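Local coordinates for protein excinuclease ABC, subunit A. (Deinococcus radiodurans, PDB 2VF7) that binds DNA and hydrolyses ATP as a zinc-containing ABC-family UvrA2 protein, probably serving in recognition of DNA damage for excision repair, at residues D442-G454 against E463-H475. The protein carries 1 engineered substitution. Residues are numbered along the deposited sequence; the frame is centred on the assembly and turned at random. Where two conformers were deposited one is given.
Sequences DVIRRADWLVDVG and EILYSGPPEGLKH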
loop_
_atom_site.group_PDB
_atom_site.type_symbol
_atom_site.label_atom_id
_atom_site.label_comp_id
_atom_site.label_asym_id
_atom_site.label_seq_id
_atom_site.Cartn_x
_atom_site.Cartn_y
_atom_site.Cartn_z
ATOM N N ASP A 442 13.123 -34.779 12.520
ATOM C CA ASP A 442 12.526 -34.577 13.841
ATOM C C ASP A 442 11.231 -33.758 13.816
ATOM O O ASP A 442 10.346 -34.003 14.639
ATOM C CB ASP A 442 13.530 -33.915 14.783
ATOM C CG ASP A 442 14.271 -34.919 15.629
ATOM O OD1 ASP A 442 13.648 -35.452 16.573
ATOM O OD2 ASP A 442 15.465 -35.169 15.353
ATOM N N VAL A 443 11.134 -32.789 12.899
ATOM C CA VAL A 443 9.920 -31.993 12.723
ATOM C C VAL A 443 8.890 -32.748 11.882
ATOM O O VAL A 443 7.747 -32.930 12.315
ATOM C CB VAL A 443 10.188 -30.605 12.093
ATOM C CG1 VAL A 443 8.849 -29.858 11.835
ATOM C CG2 VAL A 443 11.149 -29.763 12.966
ATOM N N ILE A 444 9.294 -33.187 10.688
ATOM C CA ILE A 444 8.466 -34.059 9.852
ATOM C C ILE A 444 7.731 -35.129 10.679
ATOM O O ILE A 444 6.526 -35.301 10.536
ATOM C CB ILE A 444 9.304 -34.708 8.720
ATOM C CG1 ILE A 444 9.922 -33.621 7.841
ATOM C CG2 ILE A 444 8.443 -35.623 7.864
ATOM C CD1 ILE A 444 11.056 -34.105 6.962
ATOM N N ARG A 445 8.454 -35.816 11.562
ATOM C CA ARG A 445 7.898 -36.867 12.435
ATOM C C ARG A 445 6.781 -36.390 13.392
ATOM O O ARG A 445 5.931 -37.171 13.796
ATOM C CB ARG A 445 9.031 -37.503 13.238
ATOM C CG ARG A 445 8.863 -38.973 13.592
ATOM C CD ARG A 445 10.184 -39.564 14.152
ATOM N NE ARG A 445 10.953 -40.318 13.152
ATOM C CZ ARG A 445 12.206 -40.053 12.778
ATOM N NH1 ARG A 445 12.893 -39.051 13.326
ATOM N NH2 ARG A 445 12.783 -40.820 11.857
ATOM N N ARG A 446 6.778 -35.114 13.754
ATOM C CA ARG A 446 5.826 -34.622 14.755
ATOM C C ARG A 446 4.611 -33.889 14.153
ATOM O O ARG A 446 3.699 -33.454 14.873
ATOM C CB ARG A 446 6.553 -33.762 15.791
ATOM C CG ARG A 446 7.492 -34.593 16.685
ATOM C CD ARG A 446 6.779 -35.121 17.930
ATOM N NE ARG A 446 6.366 -33.996 18.769
ATOM C CZ ARG A 446 7.061 -33.540 19.806
ATOM N NH1 ARG A 446 8.197 -34.131 20.165
ATOM N NH2 ARG A 446 6.611 -32.500 20.496
ATOM N N ALA A 447 4.609 -33.771 12.831
ATOM C CA ALA A 447 3.592 -33.038 12.109
ATOM C C ALA A 447 2.241 -33.766 12.079
ATOM O O ALA A 447 2.197 -34.994 12.066
ATOM C CB ALA A 447 4.080 -32.747 10.690
ATOM N N ASP A 448 1.154 -32.988 12.058
ATOM C CA ASP A 448 -0.205 -33.516 11.994
ATOM C C ASP A 448 -0.459 -34.148 10.618
ATOM O O ASP A 448 -1.113 -35.184 10.509
ATOM C CB ASP A 448 -1.232 -32.401 12.265
ATOM C CG ASP A 448 -1.161 -31.845 13.705
ATOM O OD1 ASP A 448 -1.165 -30.602 13.895
ATOM O OD2 ASP A 448 -1.122 -32.647 14.650
ATOM N N TRP A 449 0.076 -33.517 9.578
ATOM C CA TRP A 449 -0.152 -33.917 8.195
ATOM C C TRP A 449 1.126 -33.619 7.398
ATOM O O TRP A 449 1.914 -32.728 7.764
ATOM C CB TRP A 449 -1.325 -33.099 7.653
ATOM C CG TRP A 449 -1.914 -33.462 6.301
ATOM C CD1 TRP A 449 -1.549 -32.951 5.092
ATOM C CD2 TRP A 449 -3.039 -34.322 6.044
ATOM N NE1 TRP A 449 -2.338 -33.466 4.095
ATOM C CE2 TRP A 449 -3.271 -34.301 4.654
ATOM C CE3 TRP A 449 -3.858 -35.121 6.853
ATOM C CZ2 TRP A 449 -4.273 -35.055 4.050
ATOM C CZ3 TRP A 449 -4.853 -35.875 6.252
ATOM C CH2 TRP A 449 -5.048 -35.840 4.859
ATOM N N LEU A 450 1.343 -34.365 6.316
ATOM C CA LEU A 450 2.472 -34.063 5.453
ATOM C C LEU A 450 2.195 -34.220 3.967
ATOM O O LEU A 450 1.471 -35.103 3.555
ATOM C CB LEU A 450 3.724 -34.829 5.909
ATOM C CG LEU A 450 4.216 -36.105 5.266
ATOM C CD1 LEU A 450 4.853 -35.830 3.901
ATOM C CD2 LEU A 450 5.227 -36.727 6.212
ATOM N N VAL A 451 2.769 -33.325 3.175
ATOM C CA VAL A 451 2.671 -33.370 1.716
ATOM C C VAL A 451 4.056 -33.630 1.099
ATOM O O VAL A 451 4.929 -32.750 1.133
ATOM C CB VAL A 451 2.110 -32.052 1.152
ATOM C CG1 VAL A 451 1.748 -32.213 -0.309
ATOM C CG2 VAL A 451 0.896 -31.558 1.978
ATOM N N ASP A 452 4.246 -34.831 0.544
ATOM C CA ASP A 452 5.528 -35.206 -0.076
ATOM C C ASP A 452 5.463 -35.020 -1.583
ATOM O O ASP A 452 4.619 -35.614 -2.268
ATOM C CB ASP A 452 5.951 -36.647 0.284
ATOM C CG ASP A 452 7.461 -36.877 0.133
ATOM O OD1 ASP A 452 7.864 -37.836 -0.577
ATOM O OD2 ASP A 452 8.255 -36.109 0.735
ATOM N N VAL A 453 6.377 -34.194 -2.080
ATOM C CA VAL A 453 6.359 -33.716 -3.456
ATOM C C VAL A 453 7.466 -34.367 -4.325
ATOM O O VAL A 453 8.622 -34.486 -3.906
ATOM C CB VAL A 453 6.459 -32.155 -3.508
ATOM C CG1 VAL A 453 6.579 -31.663 -4.916
ATOM C CG2 VAL A 453 5.249 -31.500 -2.858
ATOM N N GLY A 454 7.053 -34.804 -5.517
ATOM C CA GLY A 454 7.910 -35.187 -6.636
ATOM C C GLY A 454 8.703 -36.431 -6.366
ATOM O O GLY A 454 9.118 -36.668 -5.214
ATOM N N GLU A 463 5.166 -33.694 -8.609
ATOM C CA GLU A 463 3.926 -34.434 -8.293
ATOM C C GLU A 463 3.767 -34.793 -6.811
ATOM O O GLU A 463 4.709 -34.702 -6.025
ATOM C CB GLU A 463 3.755 -35.662 -9.187
ATOM C CG GLU A 463 5.028 -36.352 -9.558
ATOM C CD GLU A 463 4.941 -37.031 -10.914
ATOM O OE1 GLU A 463 3.846 -37.058 -11.512
ATOM O OE2 GLU A 463 5.975 -37.532 -11.388
ATOM N N ILE A 464 2.547 -35.155 -6.429
ATOM C CA ILE A 464 2.224 -35.402 -5.026
ATOM C C ILE A 464 2.360 -36.874 -4.810
ATOM O O ILE A 464 1.650 -37.662 -5.419
ATOM C CB ILE A 464 0.768 -34.923 -4.650
ATOM C CG1 ILE A 464 0.546 -33.433 -4.984
ATOM C CG2 ILE A 464 0.430 -35.224 -3.186
ATOM C CD1 ILE A 464 1.608 -32.499 -4.458
ATOM N N LEU A 465 3.307 -37.251 -3.964
ATOM C CA LEU A 465 3.505 -38.657 -3.655
ATOM C C LEU A 465 2.550 -39.092 -2.553
ATOM O O LEU A 465 2.051 -40.225 -2.545
ATOM C CB LEU A 465 4.952 -38.915 -3.243
ATOM C CG LEU A 465 6.032 -38.340 -4.162
ATOM C CD1 LEU A 465 7.371 -38.942 -3.814
ATOM C CD2 LEU A 465 5.706 -38.534 -5.641
ATOM N N TYR A 466 2.293 -38.169 -1.630
ATOM C CA TYR A 466 1.496 -38.447 -0.448
ATOM C C TYR A 466 0.891 -37.170 0.127
ATOM O O TYR A 466 1.538 -36.144 0.156
ATOM C CB TYR A 466 2.360 -39.162 0.602
ATOM C CG TYR A 466 1.612 -39.591 1.854
ATOM C CD1 TYR A 466 0.640 -40.580 1.787
ATOM C CD2 TYR A 466 1.880 -38.990 3.099
ATOM C CE1 TYR A 466 -0.047 -40.963 2.903
ATOM C CE2 TYR A 466 1.190 -39.366 4.227
ATOM C CZ TYR A 466 0.222 -40.366 4.123
ATOM O OH TYR A 466 -0.506 -40.785 5.219
ATOM N N SER A 467 -0.372 -37.237 0.539
ATOM C CA SER A 467 -0.959 -36.225 1.415
ATOM C C SER A 467 -1.725 -36.950 2.527
ATOM O O SER A 467 -2.771 -37.532 2.284
ATOM C CB SER A 467 -1.870 -35.278 0.614
ATOM O OG SER A 467 -2.360 -34.198 1.404
ATOM N N GLY A 468 -1.184 -36.937 3.738
ATOM C CA GLY A 468 -1.827 -37.562 4.893
ATOM C C GLY A 468 -0.920 -37.465 6.112
ATOM O O GLY A 468 0.171 -36.900 6.015
ATOM N N PRO A 469 -1.360 -38.012 7.267
ATOM C CA PRO A 469 -0.507 -38.123 8.462
ATOM C C PRO A 469 0.827 -38.808 8.134
ATOM O O PRO A 469 0.867 -39.675 7.260
ATOM C CB PRO A 469 -1.325 -39.029 9.392
ATOM C CG PRO A 469 -2.736 -38.830 8.977
ATOM C CD PRO A 469 -2.709 -38.567 7.499
ATOM N N PRO A 470 1.920 -38.428 8.825
ATOM C CA PRO A 470 3.245 -39.027 8.564
ATOM C C PRO A 470 3.302 -40.554 8.491
ATOM O O PRO A 470 3.985 -41.083 7.620
ATOM C CB PRO A 470 4.085 -38.512 9.729
ATOM C CG PRO A 470 3.502 -37.155 9.991
ATOM C CD PRO A 470 2.004 -37.380 9.861
ATOM N N GLU A 471 2.576 -41.252 9.361
ATOM C CA GLU A 471 2.683 -42.711 9.469
ATOM C C GLU A 471 2.287 -43.488 8.207
ATOM O O GLU A 471 2.702 -44.634 8.026
ATOM C CB GLU A 471 1.883 -43.221 10.679
ATOM C CG GLU A 471 2.529 -42.910 12.042
ATOM C CD GLU A 471 3.663 -43.872 12.406
ATOM O OE1 GLU A 471 3.399 -45.084 12.599
ATOM O OE2 GLU A 471 4.821 -43.407 12.508
ATOM N N GLY A 472 1.487 -42.866 7.345
ATOM C CA GLY A 472 1.032 -43.502 6.108
ATOM C C GLY A 472 2.006 -43.374 4.948
ATOM O O GLY A 472 1.785 -43.948 3.880
ATOM N N LEU A 473 3.076 -42.611 5.152
ATOM C CA LEU A 473 4.152 -42.487 4.169
ATOM C C LEU A 473 4.945 -43.806 4.106
ATOM O O LEU A 473 5.681 -44.088 3.156
ATOM C CB LEU A 473 5.053 -41.309 4.550
ATOM C CG LEU A 473 6.088 -40.723 3.585
ATOM C CD1 LEU A 473 5.451 -40.155 2.327
ATOM C CD2 LEU A 473 6.886 -39.657 4.289
ATOM N N LYS A 474 4.753 -44.616 5.138
ATOM C CA LYS A 474 5.391 -45.907 5.284
ATOM C C LYS A 474 4.897 -46.894 4.214
ATOM O O LYS A 474 5.484 -47.966 4.038
ATOM C CB LYS A 474 5.115 -46.404 6.710
ATOM C CG LYS A 474 5.595 -47.789 7.080
ATOM C CD LYS A 474 5.842 -47.912 8.595
ATOM C CE LYS A 474 4.803 -47.181 9.454
ATOM N NZ LYS A 474 5.297 -47.038 10.859
ATOM N N HIS A 475 3.845 -46.516 3.484
ATOM C CA HIS A 475 3.269 -47.373 2.446
ATOM C C HIS A 475 3.490 -46.856 1.014
ATOM O O HIS A 475 2.921 -47.388 0.061
ATOM C CB HIS A 475 1.775 -47.582 2.700
ATOM C CG HIS A 475 1.458 -48.203 4.026
ATOM N ND1 HIS A 475 0.759 -47.536 5.010
ATOM C CD2 HIS A 475 1.727 -49.434 4.524
ATOM C CE1 HIS A 475 0.619 -48.326 6.061
ATOM N NE2 HIS A 475 1.199 -49.483 5.793
#
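Trp449 lies flat over the backbone of the partner strand. Gly468 CA sits 3.4 Å from the centroid of the Trp449 six-membered ring, over the face, a CH-pi contact. At the ring edge, near the ring plane, Trp449 NE1 gives a bent hydrogen bond to Ser467 OG (2.8 Å, 139° at the hydrogen). Pro469 CD meets the benzo side obliquely at CZ3. CG of Trp449 stands anti to the backbone N (chi1 -171°), which swings the indole back across the hairpin although its CB starts off away from it. A leucine in place of Trp449 would probably leave Gly468 without its aromatic cover and Ser467 OG without the indole N-H. Ser467 OG is also bonded to Lys32 O.

The strands run antiparallel, at 175°. Leu450 and Gly468 exchange two backbone hydrogen bonds, and Asp452 N donates to Tyr466 O. A classic beta bulge follows: Leu465 and Tyr466 both face Asp452, whose O accepts from Leu465 N at 2.7 Å. On one face of the sheet, Ile464 CD1 lies against Val451 CG1 and Val453 CG2. On the other, Leu450 CD2 reaches Leu473 CD2 at 3.9 Å, the two side chains crossing at about a right angle, and also packs on Pro470. Tyr466 OH binds Pro469 O in the carbonyl plane (2.7 Å), tying the strand to the residue just before the 3-10 segment 470-475.

The buried carboxylate of Asp452 is gripped by three hydroxyls: Ser479 at OD1, Thr481 and Thr42 at OD2. Val453 approaches the ADP-binding residues Ser47 and Gly48. The hairpin forms one edge of the mixed sheet of the N-terminal nucleotide-binding domain. Strand 464-468 is outermost within the chain, and strand 449-453 pairs in parallel with strand 38-42. Strand 29-34 touches the Val451 and Ile464 face; helix 480-487 packs against Leu473.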